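Long-range contact in endo-1,4-beta-xylanase (Bacteroides thetaiotaomicron VPI-5482, PDB 3KST), which probably hydrolyses O-glycosidic bonds in xylan-type polysaccharides as a calcium-containing family 43 glycoside hydrolase: residues L133-F145 with W155-K167. Numbering follows the deposited sequence.
Sequences LFIDDDGTPYLYF and WVAQMTDDLMSIK
Val156 lays its CG2 methyl over one face of the Tyr144 ring, 3.5 Å from the ring centroid and 23° off its normal, which meets the criteria for a CH-pi contact. With chi1 at 63°, Val156 turns CG2 to the side away from its own N, which brings the methyl to 3.3 Å from Tyr144 CE2. The Tyr144 hydroxyl bonds to the carbonyl of Pro225, fixing the far end of the ring. Replacing Tyr144 by an alanine would probably leave the Pro225 carbonyl without this partner and Val156 CG2 without its ring face. Beyond the strand end, Thr140 CG2 meets Gln158 CG at 3.6 Å, the two side chains crossing nearly at right angles. On the other side, apolar side chains gather about Leu143 and Phe145: selenomethionine Met159 places SE 3.8 Å from Leu133 CD1, and its bend at chi3 turns CE toward Leu143 CD2 (4.1 Å), while Phe145 CZ meets Ile166 CD1 at 3.8 Å. Pro141 CB packs at 3.6 Å on Leu163 CD2. Phe96 touches Leu133, Leu143 and Met159. Antiparallel hydrogen-bonded pairs Leu143–Ala157 (Leu143 N to Ala157 O, 3.0 Å) and Phe145–Trp155, with strand axes 157° apart, define a hairpin, the central pair of a four-stranded blade in the five-bladed beta-propeller characteristic of family 43.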
ATOM      1  N   LEU A 133      -7.664  -2.325   2.279  1.00  9.66           N
ATOM      2  CA  LEU A 133      -9.023  -2.864   2.179  1.00  9.80           C
ATOM      3  C   LEU A 133      -9.140  -3.934   1.091  1.00  9.92           C
ATOM      4  O   LEU A 133      -8.560  -3.838   0.002  1.00  9.97           O
ATOM      5  CB  LEU A 133     -10.033  -1.747   1.861  1.00  8.62           C
ATOM      6  CG  LEU A 133     -11.534  -2.074   1.737  1.00  9.39           C
ATOM      7  CD1 LEU A 133     -12.160  -2.490   3.094  1.00 12.53           C
ATOM      8  CD2 LEU A 133     -12.234  -0.867   1.175  1.00 11.18           C
ATOM      9  N   PHE A 134      -9.965  -4.931   1.393  1.00 10.04           N
ATOM     10  CA  PHE A 134     -10.337  -5.982   0.457  1.00 11.26           C
ATOM     11  C   PHE A 134     -11.829  -6.292   0.604  1.00 11.61           C
ATOM     12  O   PHE A 134     -12.287  -6.589   1.699  1.00 12.49           O
ATOM     13  CB  PHE A 134      -9.562  -7.242   0.732  1.00 11.25           C
ATOM     14  CG  PHE A 134     -10.021  -8.411  -0.109  1.00 11.32           C
ATOM     15  CD1 PHE A 134      -9.855  -8.387  -1.486  1.00 12.63           C
ATOM     16  CD2 PHE A 134     -10.660  -9.509   0.490  1.00 10.72           C
ATOM     17  CE1 PHE A 134     -10.301  -9.462  -2.284  1.00 13.29           C
ATOM     18  CE2 PHE A 134     -11.109 -10.586  -0.278  1.00 12.05           C
ATOM     19  CZ  PHE A 134     -10.929 -10.565  -1.667  1.00 11.69           C
ATOM     20  N   ILE A 135     -12.573  -6.235  -0.499  1.00 11.94           N
ATOM     21  CA  ILE A 135     -14.015  -6.543  -0.501  1.00 12.90           C
ATOM     22  C   ILE A 135     -14.157  -7.836  -1.298  1.00 12.25           C
ATOM     23  O   ILE A 135     -13.895  -7.855  -2.490  1.00 13.51           O
ATOM     24  CB  ILE A 135     -14.883  -5.405  -1.101  1.00 13.03           C
ATOM     25  CG1 ILE A 135     -14.733  -4.138  -0.253  1.00 13.72           C
ATOM     26  CG2 ILE A 135     -16.386  -5.802  -1.096  1.00 15.41           C
ATOM     27  CD1 ILE A 135     -15.400  -2.873  -0.868  1.00 13.86           C
ATOM     28  N   ASP A 136     -14.622  -8.890  -0.639  1.00 12.97           N
ATOM     29  CA  ASP A 136     -14.660 -10.223  -1.245  1.00 13.66           C
ATOM     30  C   ASP A 136     -15.846 -10.351  -2.218  1.00 13.79           C
ATOM     31  O   ASP A 136     -16.713  -9.489  -2.274  1.00 14.47           O
ATOM     32  CB  ASP A 136     -14.731 -11.293  -0.123  1.00 13.60           C
ATOM     33  CG  ASP A 136     -14.151 -12.633  -0.523  1.00 13.38           C
ATOM     34  OD1 ASP A 136     -13.758 -12.820  -1.700  1.00 15.20           O
ATOM     35  OD2 ASP A 136     -14.124 -13.531   0.337  1.00 11.01           O
ATOM     36  N   ASP A 137     -15.854 -11.443  -2.977  1.00 15.42           N
ATOM     37  CA  ASP A 137     -16.937 -11.787  -3.914  1.00 15.95           C
ATOM     38  C   ASP A 137     -18.325 -11.851  -3.232  1.00 16.33           C
ATOM     39  O   ASP A 137     -19.339 -11.571  -3.871  1.00 17.47           O
ATOM     40  CB  ASP A 137     -16.582 -13.082  -4.633  1.00 16.60           C
ATOM     41  CG  ASP A 137     -15.316 -12.952  -5.471  1.00 16.49           C
ATOM     42  OD1 ASP A 137     -15.087 -11.881  -6.082  1.00 23.13           O
ATOM     43  OD2 ASP A 137     -14.535 -13.903  -5.501  1.00 20.54           O
ATOM     44  N   ASP A 138     -18.310 -12.220  -1.948  1.00 16.69           N
ATOM     45  CA  ASP A 138     -19.427 -12.267  -0.980  0.50 17.46           C
ATOM     46  C   ASP A 138     -20.049 -10.879  -0.679  1.00 17.23           C
ATOM     47  O   ASP A 138     -21.171 -10.766  -0.160  1.00 17.53           O
ATOM     48  CB  ASP A 138     -18.759 -12.811   0.313  0.50 18.00           C
ATOM     49  CG  ASP A 138     -19.693 -13.117   1.437  0.50 19.54           C
ATOM     50  OD1 ASP A 138     -20.925 -13.052   1.330  0.50 19.82           O
ATOM     51  OD2 ASP A 138     -19.114 -13.464   2.475  0.50 23.01           O
ATOM     52  N   GLY A 139     -19.265  -9.818  -0.908  1.00 16.93           N
ATOM     53  CA  GLY A 139     -19.632  -8.445  -0.524  1.00 16.27           C
ATOM     54  C   GLY A 139     -19.099  -8.016   0.849  1.00 15.25           C
ATOM     55  O   GLY A 139     -19.269  -6.861   1.228  1.00 16.26           O
ATOM     56  N   THR A 140     -18.419  -8.914   1.559  1.00 14.25           N
ATOM     57  CA  THR A 140     -17.917  -8.667   2.908  1.00 13.64           C
ATOM     58  C   THR A 140     -16.609  -7.867   2.831  1.00 12.79           C
ATOM     59  O   THR A 140     -15.659  -8.328   2.181  1.00 12.07           O
ATOM     60  CB  THR A 140     -17.678 -10.009   3.657  1.00 13.05           C
ATOM     61  OG1 THR A 140     -18.909 -10.779   3.665  1.00 15.51           O
ATOM     62  CG2 THR A 140     -17.133  -9.816   5.105  1.00 12.80           C
ATOM     63  N   PRO A 141     -16.551  -6.702   3.508  1.00 12.27           N
ATOM     64  CA  PRO A 141     -15.311  -5.895   3.539  1.00 12.42           C
ATOM     65  C   PRO A 141     -14.337  -6.389   4.611  1.00 12.58           C
ATOM     66  O   PRO A 141     -14.772  -6.690   5.724  1.00 12.85           O
ATOM     67  CB  PRO A 141     -15.834  -4.496   3.895  1.00 12.64           C
ATOM     68  CG  PRO A 141     -17.025  -4.751   4.726  1.00 12.40           C
ATOM     69  CD  PRO A 141     -17.660  -5.985   4.171  1.00 12.21           C
ATOM     70  N   TYR A 142     -13.045  -6.472   4.269  1.00 11.71           N
ATOM     71  CA  TYR A 142     -11.970  -6.829   5.215  1.00 11.07           C
ATOM     72  C   TYR A 142     -10.908  -5.743   5.191  1.00 10.26           C
ATOM     73  O   TYR A 142     -10.570  -5.255   4.105  1.00 12.12           O
ATOM     74  CB  TYR A 142     -11.322  -8.169   4.859  1.00 10.31           C
ATOM     75  CG  TYR A 142     -12.287  -9.307   4.905  1.00  9.60           C
ATOM     76  CD1 TYR A 142     -12.580  -9.953   6.104  1.00  9.55           C
ATOM     77  CD2 TYR A 142     -12.924  -9.750   3.731  1.00 11.03           C
ATOM     78  CE1 TYR A 142     -13.490 -11.030   6.140  1.00  9.84           C
ATOM     79  CE2 TYR A 142     -13.817 -10.809   3.758  1.00 13.10           C
ATOM     80  CZ  TYR A 142     -14.112 -11.432   4.966  1.00 11.69           C
ATOM     81  OH  TYR A 142     -14.990 -12.479   4.953  1.00 12.23           O
ATOM     82  N   LEU A 143     -10.399  -5.365   6.365  1.00  9.62           N
ATOM     83  CA  LEU A 143      -9.294  -4.405   6.494  1.00  9.05           C
ATOM     84  C   LEU A 143      -8.097  -5.110   7.110  1.00  9.43           C
ATOM     85  O   LEU A 143      -8.204  -5.721   8.206  1.00  8.98           O
ATOM     86  CB  LEU A 143      -9.669  -3.175   7.345  1.00  8.99           C
ATOM     87  CG  LEU A 143      -8.669  -2.000   7.282  1.00  7.92           C
ATOM     88  CD1 LEU A 143      -8.706  -1.405   5.892  1.00  8.37           C
ATOM     89  CD2 LEU A 143      -9.005  -0.873   8.295  1.00 11.56           C
ATOM     90  N   TYR A 144      -6.975  -5.038   6.391  1.00  9.22           N
ATOM     91  CA  TYR A 144      -5.674  -5.540   6.803  1.00  9.25           C
ATOM     92  C   TYR A 144      -4.924  -4.320   7.324  1.00  9.34           C
ATOM     93  O   TYR A 144      -5.044  -3.240   6.760  1.00  9.42           O
ATOM     94  CB  TYR A 144      -4.941  -6.219   5.641  1.00  8.49           C
ATOM     95  CG  TYR A 144      -5.762  -7.366   5.126  1.00 10.01           C
ATOM     96  CD1 TYR A 144      -6.806  -7.143   4.229  1.00  8.14           C
ATOM     97  CD2 TYR A 144      -5.563  -8.669   5.599  1.00 10.90           C
ATOM     98  CE1 TYR A 144      -7.641  -8.184   3.808  1.00 10.62           C
ATOM     99  CE2 TYR A 144      -6.387  -9.731   5.161  1.00 12.90           C
ATOM    100  CZ  TYR A 144      -7.417  -9.473   4.263  1.00  9.38           C
ATOM    101  OH  TYR A 144      -8.244 -10.473   3.822  1.00 13.44           O
ATOM    102  N   PHE A 145      -4.207  -4.497   8.431  1.00  8.46           N
ATOM    103  CA  PHE A 145      -3.492  -3.414   9.095  1.00  8.62           C
ATOM    104  C   PHE A 145      -2.513  -4.029  10.073  1.00  8.88           C
ATOM    105  O   PHE A 145      -2.629  -5.220  10.380  1.00  9.07           O
ATOM    106  CB  PHE A 145      -4.479  -2.465   9.810  1.00  8.71           C
ATOM    107  CG  PHE A 145      -5.401  -3.153  10.770  1.00 10.19           C
ATOM    108  CD1 PHE A 145      -6.621  -3.689  10.313  1.00 12.72           C
ATOM    109  CD2 PHE A 145      -5.099  -3.243  12.129  1.00 10.40           C
ATOM    110  CE1 PHE A 145      -7.486  -4.327  11.177  1.00 12.39           C
ATOM    111  CE2 PHE A 145      -5.987  -3.883  13.003  1.00 12.91           C
ATOM    112  CZ  PHE A 145      -7.183  -4.415  12.512  1.00 11.05           C
ATOM    113  N   TRP A 155      -2.573  -7.867  10.977  1.00 10.10           N
ATOM    114  CA  TRP A 155      -3.871  -8.370  11.444  1.00  9.54           C
ATOM    115  C   TRP A 155      -4.939  -8.109  10.392  1.00  9.06           C
ATOM    116  O   TRP A 155      -4.739  -7.357   9.440  1.00  9.20           O
ATOM    117  CB  TRP A 155      -4.250  -7.664  12.758  1.00  9.15           C
ATOM    118  CG  TRP A 155      -3.489  -8.175  13.924  1.00 10.04           C
ATOM    119  CD1 TRP A 155      -2.193  -7.925  14.237  1.00 10.63           C
ATOM    120  CD2 TRP A 155      -3.973  -9.066  14.909  1.00  8.93           C
ATOM    121  NE1 TRP A 155      -1.835  -8.579  15.388  1.00 10.48           N
ATOM    122  CE2 TRP A 155      -2.919  -9.289  15.828  1.00  9.95           C
ATOM    123  CE3 TRP A 155      -5.212  -9.673  15.134  1.00 10.93           C
ATOM    124  CZ2 TRP A 155      -3.062 -10.125  16.950  1.00  9.76           C
ATOM    125  CZ3 TRP A 155      -5.357 -10.502  16.235  1.00  8.63           C
ATOM    126  CH2 TRP A 155      -4.274 -10.748  17.107  1.00  6.96           C
ATOM    127  N   VAL A 156      -6.089  -8.749  10.552  1.00  9.15           N
ATOM    128  CA  VAL A 156      -7.245  -8.481   9.721  1.00  8.53           C
ATOM    129  C   VAL A 156      -8.476  -8.486  10.614  1.00  9.56           C
ATOM    130  O   VAL A 156      -8.455  -9.134  11.686  1.00  9.85           O
ATOM    131  CB  VAL A 156      -7.395  -9.545   8.601  1.00  8.56           C
ATOM    132  CG1 VAL A 156      -7.645 -10.961   9.239  1.00  7.64           C
ATOM    133  CG2 VAL A 156      -8.496  -9.150   7.573  1.00  8.56           C
ATOM    134  N   ALA A 157      -9.483  -7.716  10.199  1.00  9.76           N
ATOM    135  CA  ALA A 157     -10.811  -7.728  10.813  1.00 10.64           C
ATOM    136  C   ALA A 157     -11.837  -7.367   9.749  1.00 10.95           C
ATOM    137  O   ALA A 157     -11.538  -6.650   8.835  1.00 10.40           O
ATOM    138  CB  ALA A 157     -10.899  -6.741  11.946  1.00  9.82           C
ATOM    139  N   GLN A 158     -13.048  -7.893   9.887  1.00 11.45           N
ATOM    140  CA  GLN A 158     -14.144  -7.522   9.001  1.00 12.27           C
ATOM    141  C   GLN A 158     -14.549  -6.093   9.357  1.00 11.66           C
ATOM    142  O   GLN A 158     -14.501  -5.708  10.539  1.00 12.39           O
ATOM    143  CB  GLN A 158     -15.324  -8.470   9.226  1.00 13.28           C
ATOM    144  CG  GLN A 158     -16.499  -8.265   8.310  1.00 15.59           C
ATOM    145  CD  GLN A 158     -17.705  -9.095   8.717  1.00 17.11           C
ATOM    146  OE1 GLN A 158     -17.577 -10.103   9.419  1.00 16.65           O
ATOM    147  NE2 GLN A 158     -18.896  -8.679   8.256  1.00 18.70           N
HETATM  148  N   MSE A 159     -14.902  -5.300   8.344  1.00 10.79           N
HETATM  149  CA  MSE A 159     -15.396  -3.935   8.573  1.00 10.96           C
HETATM  150  C   MSE A 159     -16.920  -3.945   8.658  1.00 12.04           C
HETATM  151  O   MSE A 159     -17.583  -4.874   8.187  1.00 13.21           O
HETATM  152  CB  MSE A 159     -15.001  -2.954   7.447  1.00 10.66           C
HETATM  153  CG  MSE A 159     -13.513  -2.842   7.174  1.00 11.73           C
HETATM  154 SE   MSE A 159     -13.026  -1.098   6.478  0.75 10.38          SE
HETATM  155  CE  MSE A 159     -13.073  -0.151   8.130  1.00 15.34           C
ATOM    156  N   THR A 160     -17.475  -2.884   9.241  1.00 12.54           N
ATOM    157  CA  THR A 160     -18.920  -2.673   9.188  1.00 13.38           C
ATOM    158  C   THR A 160     -19.318  -2.304   7.730  1.00 14.30           C
ATOM    159  O   THR A 160     -18.447  -2.060   6.873  1.00 13.70           O
ATOM    160  CB  THR A 160     -19.358  -1.601  10.200  1.00 12.70           C
ATOM    161  OG1 THR A 160     -18.619  -0.398   9.977  1.00 12.67           O
ATOM    162  CG2 THR A 160     -19.081  -2.061  11.651  1.00 13.38           C
ATOM    163  N   ASP A 161     -20.627  -2.236   7.472  1.00 14.68           N
ATOM    164  CA  ASP A 161     -21.168  -1.948   6.132  1.00 15.84           C
ATOM    165  C   ASP A 161     -20.732  -0.566   5.625  1.00 15.51           C
ATOM    166  O   ASP A 161     -20.495  -0.393   4.442  1.00 15.84           O
ATOM    167  CB  ASP A 161     -22.725  -1.984   6.123  1.00 16.82           C
ATOM    168  CG  ASP A 161     -23.327  -3.365   6.473  1.00 20.53           C
ATOM    169  OD1 ASP A 161     -22.759  -4.427   6.127  1.00 24.96           O
ATOM    170  OD2 ASP A 161     -24.432  -3.394   7.076  1.00 23.56           O
ATOM    171  N   ASP A 162     -20.619   0.405   6.536  1.00 14.69           N
ATOM    172  CA  ASP A 162     -20.241   1.791   6.165  1.00 14.49           C
ATOM    173  C   ASP A 162     -18.732   1.991   5.959  1.00 13.39           C
ATOM    174  O   ASP A 162     -18.316   3.117   5.687  1.00 13.46           O
ATOM    175  CB  ASP A 162     -20.822   2.841   7.159  1.00 14.76           C
ATOM    176  CG  ASP A 162     -20.266   2.738   8.594  1.00 16.20           C
ATOM    177  OD1 ASP A 162     -19.384   1.926   8.891  1.00 16.98           O
ATOM    178  OD2 ASP A 162     -20.675   3.562   9.446  1.00 20.10           O
ATOM    179  N   LEU A 163     -17.921   0.943   6.170  1.00 12.05           N
ATOM    180  CA  LEU A 163     -16.450   1.018   6.012  1.00 11.58           C
ATOM    181  C   LEU A 163     -15.729   2.000   6.980  1.00 11.84           C
ATOM    182  O   LEU A 163     -14.543   2.386   6.746  1.00 11.03           O
ATOM    183  CB  LEU A 163     -16.118   1.333   4.525  1.00 11.15           C
ATOM    184  CG  LEU A 163     -16.794   0.527   3.390  1.00  9.84           C
ATOM    185  CD1 LEU A 163     -16.281   0.870   1.978  1.00 12.22           C
ATOM    186  CD2 LEU A 163     -16.617  -0.964   3.628  1.00 11.78           C
HETATM  187  N   MSE A 164     -16.418   2.349   8.083  1.00 11.73           N
HETATM  188  CA  MSE A 164     -15.977   3.328   9.060  0.50 12.03           C
HETATM  189  C   MSE A 164     -15.442   2.660  10.347  1.00 11.62           C
HETATM  190  O   MSE A 164     -14.750   3.282  11.121  1.00 12.13           O
HETATM  191  CB  MSE A 164     -17.188   4.235   9.375  0.50 12.34           C
HETATM  192  CG  MSE A 164     -16.855   5.648   9.746  0.50 12.55           C
HETATM  193 SE   MSE A 164     -16.431   6.783   8.209  0.38 12.21          SE
HETATM  194  CE  MSE A 164     -16.080   5.437   6.861  0.50 12.81           C
ATOM    195  N   SER A 165     -15.813   1.405  10.580  1.00 11.86           N
ATOM    196  CA  SER A 165     -15.409   0.687  11.796  1.00 11.47           C
ATOM    197  C   SER A 165     -15.030  -0.740  11.480  1.00 11.02           C
ATOM    198  O   SER A 165     -15.475  -1.291  10.461  1.00 10.06           O
ATOM    199  CB  SER A 165     -16.594   0.609  12.761  1.00 12.08           C
ATOM    200  OG  SER A 165     -17.145   1.872  13.072  1.00 11.46           O
ATOM    201  N   ILE A 166     -14.215  -1.321  12.358  1.00 10.12           N
ATOM    202  CA  ILE A 166     -13.900  -2.759  12.294  1.00 11.15           C
ATOM    203  C   ILE A 166     -14.753  -3.491  13.319  1.00 11.11           C
ATOM    204  O   ILE A 166     -15.127  -2.915  14.343  1.00 12.64           O
ATOM    205  CB  ILE A 166     -12.407  -3.090  12.500  1.00 10.19           C
ATOM    206  CG1 ILE A 166     -11.828  -2.598  13.822  1.00 10.79           C
ATOM    207  CG2 ILE A 166     -11.575  -2.495  11.367  1.00 12.13           C
ATOM    208  CD1 ILE A 166     -10.491  -3.318  14.141  1.00  8.67           C
ATOM    209  N   LYS A 167     -15.057  -4.753  13.038  1.00 11.09           N
ATOM    210  CA  LYS A 167     -15.786  -5.624  13.953  1.00 11.89           C
ATOM    211  C   LYS A 167     -14.694  -6.305  14.738  1.00 11.62           C
ATOM    212  O   LYS A 167     -14.117  -7.277  14.263  1.00 11.97           O
ATOM    213  CB  LYS A 167     -16.647  -6.624  13.178  1.00 11.81           C
ATOM    214  CG  LYS A 167     -17.740  -5.969  12.396  1.00 13.08           C
ATOM    215  CD  LYS A 167     -18.684  -7.030  11.843  1.00 16.00           C
ATOM    216  CE  LYS A 167     -19.916  -6.415  11.262  1.00 19.41           C
ATOM    217  NZ  LYS A 167     -20.984  -7.450  11.137  1.00 20.70           N
TER